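Local coordinates for cell wall surface anchor protein (Streptococcus agalactiae, PDB 4Z1P) that is a cell-wall-anchored streptococcal surface adhesin of the antigen I/II type, probably mediating attachment of the bacterium to its binding partners, at residues A[36-41]-A[53-58]. Numbering follows the deposited sequence.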
ATOM      1  N   GLN A  36      10.050 -13.574  16.953  1.00 13.25           N
ATOM      2  CA  GLN A  36       9.730 -14.734  17.771  1.00 12.92           C
ATOM      3  C   GLN A  36      10.768 -14.667  18.875  1.00 14.76           C
ATOM      4  O   GLN A  36      12.019 -14.846  18.627  1.00 12.08           O
ATOM      5  CB  GLN A  36       9.915 -16.013  16.935  1.00 13.29           C
ATOM      6  CG  GLN A  36       9.703 -17.319  17.698  1.00 14.16           C
ATOM      7  CD  GLN A  36       9.786 -18.518  16.757  1.00 14.15           C
ATOM      8  OE1 GLN A  36      10.432 -18.454  15.716  1.00 13.65           O
ATOM      9  NE2 GLN A  36       9.113 -19.591  17.110  1.00 13.17           N
ATOM     10  N   ASN A  37      10.310 -14.296  20.083  1.00 14.13           N
ATOM     11  CA  ASN A  37      11.230 -14.023  21.204  1.00 14.84           C
ATOM     12  C   ASN A  37      11.556 -15.226  22.046  1.00 12.98           C
ATOM     13  O   ASN A  37      10.680 -15.918  22.527  1.00 12.17           O
ATOM     14  CB  ASN A  37      10.658 -12.897  22.067  1.00 16.87           C
ATOM     15  CG  ASN A  37      10.772 -11.576  21.391  1.00 18.28           C
ATOM     16  OD1 ASN A  37      11.831 -11.203  20.896  1.00 22.68           O
ATOM     17  ND2 ASN A  37       9.706 -10.926  21.234  1.00 20.29           N
ATOM     18  N   PHE A  38      12.859 -15.490  22.191  1.00 12.38           N
ATOM     19  CA  PHE A  38      13.347 -16.569  23.044  1.00 12.54           C
ATOM     20  C   PHE A  38      14.322 -16.087  24.135  1.00 11.19           C
ATOM     21  O   PHE A  38      14.747 -16.914  24.920  1.00 12.35           O
ATOM     22  CB  PHE A  38      14.042 -17.727  22.235  1.00 12.76           C
ATOM     23  CG  PHE A  38      13.133 -18.475  21.327  1.00 12.11           C
ATOM     24  CD1 PHE A  38      11.971 -18.963  21.793  1.00 12.85           C
ATOM     25  CD2 PHE A  38      13.471 -18.699  19.949  1.00 12.99           C
ATOM     26  CE1 PHE A  38      11.092 -19.637  21.000  1.00 13.12           C
ATOM     27  CE2 PHE A  38      12.611 -19.414  19.162  1.00 11.60           C
ATOM     28  CZ  PHE A  38      11.439 -19.883  19.665  1.00 12.24           C
ATOM     29  N   SER A  39      14.682 -14.819  24.164  1.00 11.91           N
ATOM     30  CA  SER A  39      15.739 -14.336  25.106  1.00 13.20           C
ATOM     31  C   SER A  39      15.372 -14.588  26.560  1.00 14.45           C
ATOM     32  O   SER A  39      16.246 -14.877  27.404  1.00 14.59           O
ATOM     33  CB  SER A  39      16.038 -12.869  24.896  1.00 14.59           C
ATOM     34  OG  SER A  39      14.898 -12.110  25.111  1.00 13.91           O
ATOM     35  N   GLN A  40      14.068 -14.690  26.788  1.00 15.33           N
ATOM     36  CA  GLN A  40      13.495 -14.981  28.126  1.00 15.81           C
ATOM     37  C   GLN A  40      13.779 -16.382  28.643  1.00 17.73           C
ATOM     38  O   GLN A  40      13.701 -16.671  29.865  1.00 15.82           O
ATOM     39  CB  GLN A  40      12.004 -14.561  28.145  1.00 14.98           C
ATOM     40  CG  GLN A  40      10.996 -15.481  27.429  1.00 14.79           C
ATOM     41  CD  GLN A  40      10.821 -15.145  25.960  1.00 16.32           C
ATOM     42  OE1 GLN A  40      11.664 -14.463  25.358  1.00 17.11           O
ATOM     43  NE2 GLN A  40       9.687 -15.602  25.373  1.00 16.21           N
ATOM     44  N   TYR A  41      14.137 -17.300  27.732  1.00 14.21           N
ATOM     45  CA  TYR A  41      14.405 -18.623  28.114  1.00 14.76           C
ATOM     46  C   TYR A  41      15.887 -18.945  28.288  1.00 15.14           C
ATOM     47  O   TYR A  41      16.255 -20.114  28.550  1.00 15.54           O
ATOM     48  CB  TYR A  41      13.818 -19.574  27.047  1.00 12.75           C
ATOM     49  CG  TYR A  41      12.351 -19.397  26.860  1.00 14.01           C
ATOM     50  CD1 TYR A  41      11.451 -19.613  27.922  1.00 12.69           C
ATOM     51  CD2 TYR A  41      11.798 -19.005  25.625  1.00 12.55           C
ATOM     52  CE1 TYR A  41      10.073 -19.445  27.727  1.00 14.50           C
ATOM     53  CE2 TYR A  41      10.400 -18.820  25.461  1.00 13.81           C
ATOM     54  CZ  TYR A  41       9.540 -19.020  26.519  1.00 12.91           C
ATOM     55  OH  TYR A  41       8.154 -18.868  26.351  1.00 12.81           O
ATOM     56  N   LYS A  53       6.898 -30.447  23.271  1.00 18.26           N
ATOM     57  CA  LYS A  53       5.779 -29.711  22.684  1.00 17.87           C
ATOM     58  C   LYS A  53       6.205 -28.714  21.579  1.00 16.38           C
ATOM     59  O   LYS A  53       5.407 -28.121  20.881  1.00 16.96           O
ATOM     60  CB  LYS A  53       5.014 -29.014  23.788  1.00 20.58           C
ATOM     61  CG  LYS A  53       4.442 -30.010  24.777  1.00 23.89           C
ATOM     62  CD  LYS A  53       3.573 -29.368  25.833  1.00 27.70           C
ATOM     63  CE  LYS A  53       2.738 -30.419  26.599  1.00 34.11           C
ATOM     64  NZ  LYS A  53       1.566 -29.697  27.196  1.00 40.46           N
ATOM     65  N   GLY A  54       7.483 -28.455  21.493  1.00 15.84           N
ATOM     66  CA  GLY A  54       8.052 -27.659  20.401  1.00 15.53           C
ATOM     67  C   GLY A  54       7.849 -26.175  20.420  1.00 14.13           C
ATOM     68  O   GLY A  54       7.591 -25.581  21.467  1.00 12.86           O
ATOM     69  N   PHE A  55       7.992 -25.577  19.233  1.00 12.09           N
ATOM     70  CA  PHE A  55       8.065 -24.136  19.104  1.00 12.18           C
ATOM     71  C   PHE A  55       7.385 -23.841  17.800  1.00 11.93           C
ATOM     72  O   PHE A  55       7.854 -24.313  16.715  1.00 12.53           O
ATOM     73  CB  PHE A  55       9.524 -23.630  19.114  1.00 12.59           C
ATOM     74  CG  PHE A  55      10.273 -24.121  20.304  1.00 12.32           C
ATOM     75  CD1 PHE A  55      10.053 -23.559  21.554  1.00 13.67           C
ATOM     76  CD2 PHE A  55      11.006 -25.256  20.216  1.00 12.69           C
ATOM     77  CE1 PHE A  55      10.656 -24.122  22.687  1.00 14.22           C
ATOM     78  CE2 PHE A  55      11.656 -25.823  21.320  1.00 14.60           C
ATOM     79  CZ  PHE A  55      11.456 -25.274  22.594  1.00 14.66           C
ATOM     80  N   ALA A  56       6.292 -23.079  17.909  1.00 10.65           N
ATOM     81  CA  ALA A  56       5.529 -22.683  16.728  1.00 10.78           C
ATOM     82  C   ALA A  56       5.405 -21.208  16.650  1.00 11.16           C
ATOM     83  O   ALA A  56       5.342 -20.553  17.699  1.00 12.03           O
ATOM     84  CB  ALA A  56       4.148 -23.249  16.784  1.00 10.41           C
ATOM     85  N   PHE A  57       5.458 -20.663  15.424  1.00  9.81           N
ATOM     86  CA  PHE A  57       5.253 -19.253  15.171  1.00 10.77           C
ATOM     87  C   PHE A  57       4.130 -19.114  14.161  1.00 10.74           C
ATOM     88  O   PHE A  57       4.142 -19.785  13.105  1.00 10.07           O
ATOM     89  CB  PHE A  57       6.521 -18.643  14.537  1.00 12.00           C
ATOM     90  CG  PHE A  57       6.497 -17.141  14.490  1.00 11.71           C
ATOM     91  CD1 PHE A  57       6.536 -16.430  15.688  1.00 12.20           C
ATOM     92  CD2 PHE A  57       6.363 -16.438  13.284  1.00 13.11           C
ATOM     93  CE1 PHE A  57       6.492 -15.075  15.709  1.00 12.75           C
ATOM     94  CE2 PHE A  57       6.266 -15.052  13.299  1.00 13.08           C
ATOM     95  CZ  PHE A  57       6.350 -14.385  14.516  1.00 13.05           C
ATOM     96  N   VAL A  58       3.171 -18.237  14.459  1.00  9.66           N
ATOM     97  CA  VAL A  58       2.027 -18.048  13.636  1.00 10.09           C
ATOM     98  C   VAL A  58       1.962 -16.676  13.121  1.00 10.82           C
ATOM     99  O   VAL A  58       1.981 -15.737  13.921  1.00 11.28           O
ATOM    100  CB  VAL A  58       0.666 -18.344  14.419  1.00 10.49           C
ATOM    101  CG1 VAL A  58      -0.551 -17.981  13.556  1.00 11.26           C
ATOM    102  CG2 VAL A  58       0.647 -19.810  14.838  1.00 11.73           C
TER
HETATM  103  O   HOH W   1       7.780 -20.437  19.425  1.00 13.35           O
HETATM  104  O   HOH W   2       8.888 -21.831  15.092  1.00 17.19           O
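Gln36 and Phe57 meet inside the beta sandwich of an antigen I/II C2-type domain, where the end of strand 29-36 in one sheet faces strand 55-61 in the other. The two side chains run past each other in opposite directions: Gln36 CB lies 3.6 Å from Phe57 CD1, while the amide end reaches back along Phe57, with Gln36 NE2 3.8 Å from Phe57 CB. Gln36 gets this reach by placing CG anti to the backbone N (chi1 176°) and staying extended beyond it.

No direct hydrogen bond joins the segments, since Gln36 NE2 is 3.9 Å from Ala56 O. Two waters bridge the amide nitrogen to the strand backbone instead. One accepts from Gln36 NE2 at 2.8 Å and lies within hydrogen-bonding distance of Ala56 O, to which it probably donates; the other accepts from the same nitrogen and donates to Phe55 O at 3.1 Å. With OE1 hydrogen-bonded to the Tyr139 hydroxyl, both ends of this buried amide are satisfied, which probably fixes its rotation.

Between the facing four-stranded and five-stranded sheets, a second, aromatic contact pairs Phe38, in the loop leaving strand 29-36, with Phe55 at the start of strand 55-61. Phe38 CE1 lies 4.1 Å from Phe55 CD1, with ring planes at 81° and centroids 5.8 Å apart, an oblique pairing. Val131 of helix 123-131 touches both side chains, and Phe163 meets Phe55 edge-to-face.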